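Long-range contacts in RagB/SusD domain protein (Flavobacterium johnsoniae, PDB 5J5U), which binds chitin and, as a SusD homologue, probably helps deliver chitin fragments to the uptake machinery of the outer membrane: residues T37-S42 with W53-Y58; K61-D66 with D437-G442; V443-L448 with N473-K478. One frame throughout, in Å; residues are numbered along the deposited sequence.

Contact 1 (T37-S42 with W53-Y58)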
loop_
_atom_site.group_PDB
_atom_site.type_symbol
_atom_site.label_atom_id
_atom_site.label_comp_id
_atom_site.label_asym_id
_atom_site.label_seq_id
_atom_site.Cartn_x
_atom_site.Cartn_y
_atom_site.Cartn_z
ATOM N N THR A 37 -3.727 -8.242 6.806
ATOM C CA THR A 37 -3.345 -6.842 6.945
ATOM C C THR A 37 -3.708 -6.000 5.732
ATOM O O THR A 37 -4.142 -4.865 5.879
ATOM C CB THR A 37 -1.836 -6.693 7.192
ATOM O OG1 THR A 37 -1.417 -7.658 8.154
ATOM C CG2 THR A 37 -1.536 -5.302 7.726
ATOM N N ASN A 38 -3.528 -6.562 4.542
ATOM C CA ASN A 38 -3.854 -5.879 3.287
ATOM C C ASN A 38 -5.360 -5.944 2.999
ATOM O O ASN A 38 -6.056 -4.904 3.006
ATOM C CB ASN A 38 -3.036 -6.503 2.127
ATOM C CG ASN A 38 -3.279 -5.840 0.748
ATOM O OD1 ASN A 38 -4.095 -4.925 0.580
ATOM N ND2 ASN A 38 -2.554 -6.330 -0.249
ATOM N N LEU A 39 -5.862 -7.163 2.796
ATOM C CA LEU A 39 -7.246 -7.351 2.385
ATOM C C LEU A 39 -8.241 -6.981 3.485
ATOM O O LEU A 39 -9.033 -6.090 3.311
ATOM C CB LEU A 39 -7.485 -8.812 1.936
ATOM C CG LEU A 39 -8.849 -9.220 1.323
ATOM C CD1 LEU A 39 -9.403 -8.134 0.416
ATOM C CD2 LEU A 39 -8.785 -10.546 0.553
ATOM N N ILE A 40 -8.181 -7.654 4.623
ATOM C CA ILE A 40 -9.237 -7.519 5.617
ATOM C C ILE A 40 -9.192 -6.181 6.340
ATOM O O ILE A 40 -10.153 -5.414 6.266
ATOM C CB ILE A 40 -9.192 -8.671 6.674
ATOM C CG1 ILE A 40 -9.618 -9.990 6.044
ATOM C CG2 ILE A 40 -10.099 -8.334 7.851
ATOM C CD1 ILE A 40 -9.244 -11.223 6.865
ATOM N N TYR A 41 -8.109 -5.890 7.050
ATOM C CA TYR A 41 -8.116 -4.670 7.867
ATOM C C TYR A 41 -7.810 -3.398 7.050
ATOM O O TYR A 41 -8.663 -2.504 7.007
ATOM C CB TYR A 41 -7.153 -4.786 9.045
ATOM C CG TYR A 41 -7.769 -5.419 10.284
ATOM C CD1 TYR A 41 -9.118 -5.277 10.572
ATOM C CD2 TYR A 41 -6.996 -6.181 11.152
ATOM C CE1 TYR A 41 -9.676 -5.864 11.700
ATOM C CE2 TYR A 41 -7.537 -6.764 12.291
ATOM C CZ TYR A 41 -8.875 -6.613 12.557
ATOM O OH TYR A 41 -9.404 -7.213 13.671
ATOM N N SER A 42 -6.650 -3.294 6.388
ATOM C CA SER A 42 -6.379 -2.045 5.615
ATOM C C SER A 42 -7.452 -1.827 4.559
ATOM O O SER A 42 -8.025 -0.739 4.467
ATOM C CB SER A 42 -5.000 -2.061 4.931
ATOM O OG SER A 42 -3.952 -1.958 5.870
ATOM N N TRP A 53 -17.429 -12.301 4.308
ATOM C CA TRP A 53 -17.528 -12.416 5.758
ATOM C C TRP A 53 -16.337 -11.780 6.476
ATOM O O TRP A 53 -16.507 -10.892 7.298
ATOM C CB TRP A 53 -17.652 -13.891 6.173
ATOM C CG TRP A 53 -17.467 -14.122 7.640
ATOM C CD1 TRP A 53 -16.392 -14.714 8.246
ATOM C CD2 TRP A 53 -18.366 -13.743 8.698
ATOM N NE1 TRP A 53 -16.579 -14.746 9.610
ATOM C CE2 TRP A 53 -17.782 -14.159 9.912
ATOM C CE3 TRP A 53 -19.611 -13.104 8.734
ATOM C CZ2 TRP A 53 -18.392 -13.950 11.145
ATOM C CZ3 TRP A 53 -20.218 -12.896 9.961
ATOM C CH2 TRP A 53 -19.610 -13.322 11.150
ATOM N N ALA A 54 -15.128 -12.209 6.140
ATOM C CA ALA A 54 -13.946 -11.744 6.870
ATOM C C ALA A 54 -13.727 -10.214 6.752
ATOM O O ALA A 54 -13.537 -9.494 7.760
ATOM C CB ALA A 54 -12.716 -12.505 6.375
ATOM N N VAL A 55 -13.784 -9.711 5.528
ATOM C CA VAL A 55 -13.461 -8.304 5.313
ATOM C C VAL A 55 -14.541 -7.409 5.946
ATOM O O VAL A 55 -14.230 -6.468 6.677
ATOM C CB VAL A 55 -13.277 -8.001 3.800
ATOM C CG1 VAL A 55 -13.043 -6.550 3.577
ATOM C CG2 VAL A 55 -12.094 -8.810 3.214
ATOM N N THR A 56 -15.802 -7.746 5.710
ATOM C CA THR A 56 -16.903 -6.925 6.189
ATOM C C THR A 56 -17.036 -6.979 7.696
ATOM O O THR A 56 -17.165 -5.925 8.356
ATOM C CB THR A 56 -18.271 -7.348 5.611
ATOM O OG1 THR A 56 -18.167 -7.533 4.201
ATOM C CG2 THR A 56 -19.335 -6.284 5.933
ATOM N N GLU A 57 -17.018 -8.205 8.223
ATOM C CA GLU A 57 -17.238 -8.424 9.646
ATOM C C GLU A 57 -16.137 -7.791 10.466
ATOM O O GLU A 57 -16.441 -7.136 11.466
ATOM C CB GLU A 57 -17.358 -9.915 9.969
ATOM C CG GLU A 57 -17.473 -10.251 11.467
ATOM C CD GLU A 57 -18.826 -9.852 12.101
ATOM O OE1 GLU A 57 -19.639 -9.162 11.458
ATOM O OE2 GLU A 57 -19.080 -10.233 13.258
ATOM N N TYR A 58 -14.882 -7.917 10.025
ATOM C CA TYR A 58 -13.786 -7.404 10.854
ATOM C C TYR A 58 -13.185 -6.092 10.331
ATOM O O TYR A 58 -12.981 -5.163 11.132
ATOM C CB TYR A 58 -12.703 -8.481 11.018
ATOM C CG TYR A 58 -13.296 -9.752 11.592
ATOM C CD1 TYR A 58 -13.686 -9.815 12.927
ATOM C CD2 TYR A 58 -13.540 -10.866 10.788
ATOM C CE1 TYR A 58 -14.254 -10.952 13.456
ATOM C CE2 TYR A 58 -14.118 -12.024 11.318
ATOM C CZ TYR A 58 -14.471 -12.054 12.658
ATOM O OH TYR A 58 -15.044 -13.181 13.205
#
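Tyr41, whose ring meets the carbonyl of Tyr58 across the contact, has a hydroxyl gripped by two backbone groups of the following loop, Lys63 O and Val65 N. With its far end held there, the ring turns its edge to the second helix: Tyr41 CE1 comes 3.4 Å from Tyr58 O, which lies in the ring plane. This is an edge-on approach of a ring carbon to a carbonyl oxygen, and no hydrogen bond joins the two segments.

Apolar side chains do the rest. Ile40 sits at the middle of the interface, where its CA and that of Val55 are 4.3 Å apart. Its CG1 lies anti to the carbonyl carbon (chi1 -70°), and its two branches divide the work: Ile40 CD1 reaches Ala54 CB at 3.7 Å, while Ile40 CG2 rests 3.6 Å from Ala54 O and also touches Tyr58 CB. The side chains of Ile40 and Tyr58 run side by side, pointing the same way. Val55 fills the other flank with CG2, which touches Ile40 CG1 and lies 3.8 Å from Leu39 CG, the Leu39 and Val55 side chains crossing at about a right angle. Behind this interface, Ser42 N donates to Thr37 O at 3.0 Å, the bond of a wider pi-type turn, and Ser42 OG reaches the same oxygen at 2.9 Å from the opposite face of its plane.

The short segments approach to 8.2 Å between axes, their directions 39° apart, as neighbouring helices of this largely helical SusD-type fold. Helix 246-253 packs against Leu39 and helix 66-90 against Tyr41, while helix 415-425 receives Thr37 and Ser42. Strand 49-50, in the connection between the two helices, pairs antiparallel with strand 259-260.

Contact 2 (K61-D66 with D437-G442)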
loop_
_atom_site.group_PDB
_atom_site.type_symbol
_atom_site.label_atom_id
_atom_site.label_comp_id
_atom_site.label_asym_id
_atom_site.label_seq_id
_atom_site.Cartn_x
_atom_site.Cartn_y
_atom_site.Cartn_z
ATOM N N LYS A 61 -16.583 -3.177 9.417
ATOM C CA LYS A 61 -17.337 -2.730 10.597
ATOM C C LYS A 61 -16.471 -2.437 11.843
ATOM O O LYS A 61 -16.972 -1.850 12.795
ATOM C CB LYS A 61 -18.393 -3.774 10.964
ATOM C CG LYS A 61 -19.427 -3.993 9.898
ATOM C CD LYS A 61 -20.627 -4.781 10.422
ATOM C CE LYS A 61 -20.282 -6.184 10.841
ATOM N NZ LYS A 61 -21.519 -6.987 11.184
ATOM N N PHE A 62 -15.195 -2.836 11.814
ATOM C CA PHE A 62 -14.223 -2.661 12.915
ATOM C C PHE A 62 -14.447 -3.618 14.110
ATOM O O PHE A 62 -15.009 -3.253 15.133
ATOM C CB PHE A 62 -14.213 -1.207 13.407
ATOM C CG PHE A 62 -14.193 -0.188 12.284
ATOM C CD1 PHE A 62 -13.522 -0.463 11.085
ATOM C CD2 PHE A 62 -14.851 1.036 12.424
ATOM C CE1 PHE A 62 -13.499 0.449 10.061
ATOM C CE2 PHE A 62 -14.841 1.965 11.415
ATOM C CZ PHE A 62 -14.170 1.679 10.213
ATOM N N LYS A 63 -13.996 -4.851 13.955
ATOM C CA LYS A 63 -13.992 -5.811 15.041
ATOM C C LYS A 63 -12.577 -6.394 15.196
ATOM O O LYS A 63 -11.903 -6.672 14.205
ATOM C CB LYS A 63 -15.013 -6.927 14.792
ATOM C CG LYS A 63 -16.440 -6.468 14.792
ATOM C CD LYS A 63 -17.397 -7.647 14.812
ATOM C CE LYS A 63 -18.836 -7.175 14.691
ATOM N NZ LYS A 63 -19.746 -8.332 14.725
ATOM N N LYS A 64 -12.127 -6.551 16.437
ATOM C CA LYS A 64 -10.768 -7.005 16.716
ATOM C C LYS A 64 -10.627 -8.505 16.690
ATOM O O LYS A 64 -11.434 -9.220 17.277
ATOM C CB LYS A 64 -10.295 -6.517 18.090
ATOM C CG LYS A 64 -10.371 -5.048 18.279
ATOM C CD LYS A 64 -9.288 -4.595 19.236
ATOM C CE LYS A 64 -9.629 -4.908 20.672
ATOM N NZ LYS A 64 -8.784 -4.102 21.616
ATOM N N VAL A 65 -9.585 -8.961 16.008
ATOM C CA VAL A 65 -9.098 -10.345 16.091
ATOM C C VAL A 65 -7.587 -10.200 16.214
ATOM O O VAL A 65 -6.935 -9.647 15.297
ATOM C CB VAL A 65 -9.455 -11.204 14.843
ATOM C CG1 VAL A 65 -9.038 -12.659 15.055
ATOM C CG2 VAL A 65 -10.949 -11.134 14.531
ATOM N N ASP A 66 -7.044 -10.639 17.345
ATOM C CA ASP A 66 -5.616 -10.476 17.657
ATOM C C ASP A 66 -4.728 -10.970 16.534
ATOM O O ASP A 66 -3.777 -10.316 16.153
ATOM C CB ASP A 66 -5.237 -11.217 18.954
ATOM C CG ASP A 66 -5.882 -10.620 20.179
ATOM O OD1 ASP A 66 -6.318 -9.449 20.110
ATOM O OD2 ASP A 66 -5.955 -11.321 21.220
ATOM N N ASP A 437 -22.920 -2.927 15.833
ATOM C CA ASP A 437 -21.912 -3.808 16.423
ATOM C C ASP A 437 -20.487 -3.365 16.116
ATOM O O ASP A 437 -19.551 -4.127 16.337
ATOM C CB ASP A 437 -22.104 -5.270 15.959
ATOM C CG ASP A 437 -22.177 -5.410 14.430
ATOM O OD1 ASP A 437 -22.450 -4.401 13.731
ATOM O OD2 ASP A 437 -21.969 -6.536 13.918
ATOM N N SER A 438 -20.304 -2.151 15.606
ATOM C CA SER A 438 -18.949 -1.631 15.431
ATOM C C SER A 438 -18.248 -1.386 16.789
ATOM O O SER A 438 -18.707 -0.588 17.613
ATOM C CB SER A 438 -18.967 -0.348 14.624
ATOM O OG SER A 438 -17.645 0.138 14.411
ATOM N N GLN A 439 -17.116 -2.043 17.011
ATOM C CA GLN A 439 -16.477 -1.961 18.334
ATOM C C GLN A 439 -15.895 -0.577 18.578
ATOM O O GLN A 439 -15.591 -0.253 19.711
ATOM C CB GLN A 439 -15.400 -3.055 18.504
ATOM C CG GLN A 439 -16.010 -4.459 18.754
ATOM C CD GLN A 439 -15.032 -5.647 18.591
ATOM O OE1 GLN A 439 -13.803 -5.486 18.536
ATOM N NE2 GLN A 439 -15.595 -6.852 18.497
ATOM N N THR A 440 -15.776 0.250 17.539
ATOM C CA THR A 440 -15.334 1.645 17.715
ATOM C C THR A 440 -16.427 2.708 17.512
ATOM O O THR A 440 -16.127 3.912 17.487
ATOM C CB THR A 440 -14.191 2.011 16.751
ATOM O OG1 THR A 440 -14.609 1.714 15.423
ATOM C CG2 THR A 440 -12.947 1.218 17.041
ATOM N N GLY A 441 -17.683 2.280 17.368
ATOM C CA GLY A 441 -18.760 3.215 17.093
ATOM C C GLY A 441 -18.597 3.920 15.752
ATOM O O GLY A 441 -19.042 5.053 15.572
ATOM N N GLY A 442 -17.908 3.251 14.829
ATOM C CA GLY A 442 -17.725 3.766 13.483
ATOM C C GLY A 442 -16.477 4.609 13.316
ATOM O O GLY A 442 -16.301 5.237 12.281
HETATM O O HOH W 1 -24.013 -4.865 11.250
HETATM O O HOH W 2 -13.813 -8.974 18.287
#
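The Phe62 ring presents its edge to Gly442: Phe62 CE2 lies 3.6 Å from Gly442 C, which is close to the ring plane. Two hydroxyl oxygens approach the same ring obliquely, Thr440 OG1 at 3.1 Å from Phe62 CD2 and Ser438 OG somewhat farther off, and Pro445 touches it from beyond the two segments. The Asp437 carboxylate is the second flat group. Lys61 NZ reaches Asp437 OD2 at 2.8 Å on the syn lone pair, whereas Lys63 NZ, 3.0 Å from the same OD2, comes from above the carboxylate plane, 35° out of it. A water bridges Lys61 NZ to the other oxygen, OD1. The third flat group is the Gln439 amide, whose OE1 accepts Lys64 N at 2.9 Å; the N-H points almost straight at the oxygen (165°), yet stands above the plane of the amide. A second water links Gln439 NE2 to Lys64 O, and the Lys63 and Gln439 side chains cross at about a right angle.

Between these groups the backbones are pinned together. Ser438 OG, anti to its own backbone N (chi1 -178°), donates to Lys61 O at 2.6 Å and accepts from Gly442 N, bracing the type I turn from Ser438 to Gly441. One residue on, Gln439 N donates to Phe62 O at 3.1 Å. Thr440 OG1 has its own polar partner in Val443 O.

The contact thus joins the loop after helix 53-60 to the loop after helix 415-425, two parts of the fold far apart in sequence. Both lysines also form salt bridges with Glu57, through its separate carboxylate oxygens. Two positive and two negative groups therefore meet in one network, whose charges would largely balance, and each lysine probably draws the acids together where they would otherwise repel.

Contact 3 (V443-L448 with N473-K478)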
loop_
_atom_site.group_PDB
_atom_site.type_symbol
_atom_site.label_atom_id
_atom_site.label_comp_id
_atom_site.label_asym_id
_atom_site.label_seq_id
_atom_site.Cartn_x
_atom_site.Cartn_y
_atom_site.Cartn_z
ATOM N N VAL A 443 -15.631 4.651 14.343
ATOM C CA VAL A 443 -14.365 5.384 14.274
ATOM C C VAL A 443 -13.294 4.540 13.575
ATOM O O VAL A 443 -12.998 3.420 14.022
ATOM C CB VAL A 443 -13.865 5.764 15.671
ATOM C CG1 VAL A 443 -12.561 6.562 15.560
ATOM C CG2 VAL A 443 -14.938 6.581 16.409
ATOM N N VAL A 444 -12.698 5.042 12.495
ATOM C CA VAL A 444 -11.696 4.220 11.838
ATOM C C VAL A 444 -10.474 3.999 12.758
ATOM O O VAL A 444 -9.913 4.933 13.311
ATOM C CB VAL A 444 -11.250 4.793 10.494
ATOM C CG1 VAL A 444 -10.335 3.773 9.751
ATOM C CG2 VAL A 444 -12.453 5.137 9.646
ATOM N N PRO A 445 -10.102 2.735 12.957
ATOM C CA PRO A 445 -8.866 2.439 13.673
ATOM C C PRO A 445 -7.684 3.129 13.023
ATOM O O PRO A 445 -7.584 3.146 11.786
ATOM C CB PRO A 445 -8.765 0.917 13.569
ATOM C CG PRO A 445 -10.187 0.468 13.386
ATOM C CD PRO A 445 -10.797 1.512 12.517
ATOM N N THR A 446 -6.787 3.679 13.836
ATOM C CA THR A 446 -5.690 4.455 13.280
ATOM C C THR A 446 -4.321 3.777 13.432
ATOM O O THR A 446 -3.300 4.351 13.057
ATOM C CB THR A 446 -5.658 5.872 13.889
ATOM O OG1 THR A 446 -5.897 5.799 15.299
ATOM C CG2 THR A 446 -6.754 6.736 13.228
ATOM N N ARG A 447 -4.310 2.563 13.977
ATOM C CA ARG A 447 -3.116 1.690 13.951
ATOM C C ARG A 447 -3.565 0.280 14.319
ATOM O O ARG A 447 -4.677 0.103 14.778
ATOM C CB ARG A 447 -2.033 2.171 14.923
ATOM C CG ARG A 447 -2.449 2.026 16.417
ATOM C CD ARG A 447 -1.398 2.562 17.406
ATOM N NE ARG A 447 -0.260 1.651 17.599
ATOM C CZ ARG A 447 -0.218 0.643 18.483
ATOM N NH1 ARG A 447 -1.260 0.390 19.255
ATOM N NH2 ARG A 447 0.871 -0.129 18.584
ATOM N N LEU A 448 -2.715 -0.716 14.121
ATOM C CA LEU A 448 -2.953 -2.027 14.708
ATOM C C LEU A 448 -2.007 -2.160 15.920
ATOM O O LEU A 448 -1.094 -1.336 16.109
ATOM C CB LEU A 448 -2.737 -3.148 13.684
ATOM C CG LEU A 448 -3.660 -3.118 12.451
ATOM C CD1 LEU A 448 -3.335 -4.274 11.501
ATOM C CD2 LEU A 448 -5.147 -3.154 12.839
ATOM N N ASN A 473 -1.866 0.354 24.287
ATOM C CA ASN A 473 -1.512 -0.378 23.078
ATOM C C ASN A 473 -2.804 -0.768 22.422
ATOM O O ASN A 473 -3.235 -1.907 22.508
ATOM C CB ASN A 473 -0.662 -1.618 23.349
ATOM C CG ASN A 473 -0.402 -2.425 22.079
ATOM O OD1 ASN A 473 -0.287 -1.856 20.974
ATOM N ND2 ASN A 473 -0.351 -3.756 22.220
ATOM N N ASP A 474 -3.446 0.230 21.825
ATOM C CA ASP A 474 -4.782 0.100 21.285
ATOM C C ASP A 474 -4.814 0.487 19.791
ATOM O O ASP A 474 -3.925 1.186 19.306
ATOM C CB ASP A 474 -5.743 0.951 22.105
ATOM C CG ASP A 474 -7.159 0.500 21.960
ATOM O OD1 ASP A 474 -7.360 -0.732 21.864
ATOM O OD2 ASP A 474 -8.066 1.361 21.942
ATOM N N TRP A 475 -5.820 -0.010 19.080
ATOM C CA TRP A 475 -6.034 0.268 17.659
ATOM C C TRP A 475 -6.618 1.680 17.378
ATOM O O TRP A 475 -6.672 2.111 16.253
ATOM C CB TRP A 475 -6.830 -0.935 17.094
ATOM C CG TRP A 475 -8.370 -1.076 17.096
ATOM C CD1 TRP A 475 -9.166 -1.211 16.007
ATOM C CD2 TRP A 475 -9.251 -1.138 18.233
ATOM N NE1 TRP A 475 -10.477 -1.375 16.380
ATOM C CE2 TRP A 475 -10.557 -1.326 17.749
ATOM C CE3 TRP A 475 -9.056 -1.113 19.627
ATOM C CZ2 TRP A 475 -11.684 -1.445 18.593
ATOM C CZ3 TRP A 475 -10.184 -1.229 20.486
ATOM C CH2 TRP A 475 -11.482 -1.379 19.950
ATOM N N THR A 476 -7.041 2.381 18.431
ATOM C CA THR A 476 -7.421 3.801 18.387
ATOM C C THR A 476 -6.234 4.734 18.694
ATOM O O THR A 476 -6.394 5.954 18.713
ATOM C CB THR A 476 -8.546 4.110 19.382
ATOM O OG1 THR A 476 -8.215 3.508 20.633
ATOM C CG2 THR A 476 -9.871 3.513 18.898
ATOM N N GLY A 477 -5.054 4.171 18.974
ATOM C CA GLY A 477 -3.845 4.986 19.058
ATOM C C GLY A 477 -3.387 5.546 17.706
ATOM O O GLY A 477 -3.862 5.092 16.653
ATOM N N LYS A 478 -2.458 6.507 17.739
ATOM C CA LYS A 478 -1.905 7.154 16.542
ATOM C C LYS A 478 -0.416 6.901 16.406
ATOM O O LYS A 478 0.306 6.878 17.409
ATOM C CB LYS A 478 -2.090 8.675 16.564
ATOM C CG LYS A 478 -3.503 9.189 16.631
ATOM C CD LYS A 478 -4.032 9.518 15.274
ATOM C CE LYS A 478 -5.419 10.164 15.358
ATOM N NZ LYS A 478 -5.396 11.523 15.979
#
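Arg447 fastens its loop to the type I beta turn from Asp474 to Gly477. Arg447 NH1 donates to Asp474 O at 2.8 Å, and Arg447 NH1 and NH2 together grip a single atom, Asn473 OD1, at 3.0 and 3.2 Å. Both acceptors lie in the guanidinium plane, which stands 59° from the Asn473 amide. Gly477 N closes the turn onto Asp474 O from the face opposite to NH1. Tyr119 O takes a further bond from NH2, and Tyr450 O holds Asn473 ND2. Replacing Arg447 by an alanine takes guanidinium donors away from Asn473 OD1 and Asp474 O and would probably weaken the hold of this loop on the turn.

Next along, Thr446 N donates to Trp475 O at 2.9 Å, and Arg447 N adds a weak bond to the same oxygen. Thr446 OG1 donates to Gly477 O, from above the carbonyl plane. At Gly477 a CB would come within 3.1 Å of Arg447 CD.

Beyond these bonds the contact is apolar packing. Trp475 CG stands between its backbone N and carbonyl carbon (chi1 87°), and the indole crosses Pro445 obliquely, its CD1 3.3 Å from both CB and CG of the proline.

The three contacts touch one another, with contact 2 in the middle: its centre is about 11 Å from the centres of contacts 1 and 3, which are about 15 Å from each other. Contact 1 meets contact 2 through polar groups, among them Glu57, whose carboxylate serves the lysines of contact 2, and through packing of Tyr58 CD1 on Val65 CG2 at 3.4 Å. Contacts 2 and 3 share a mainly packed border, where Thr440 CG2 comes 3.3 Å from Trp475 CZ2 and Phe62 CD1 lies 3.7 Å from Pro445 CD. Contacts 1 and 3 touch more lightly, Tyr41 CD2 resting 3.9 Å from Leu448 CD2.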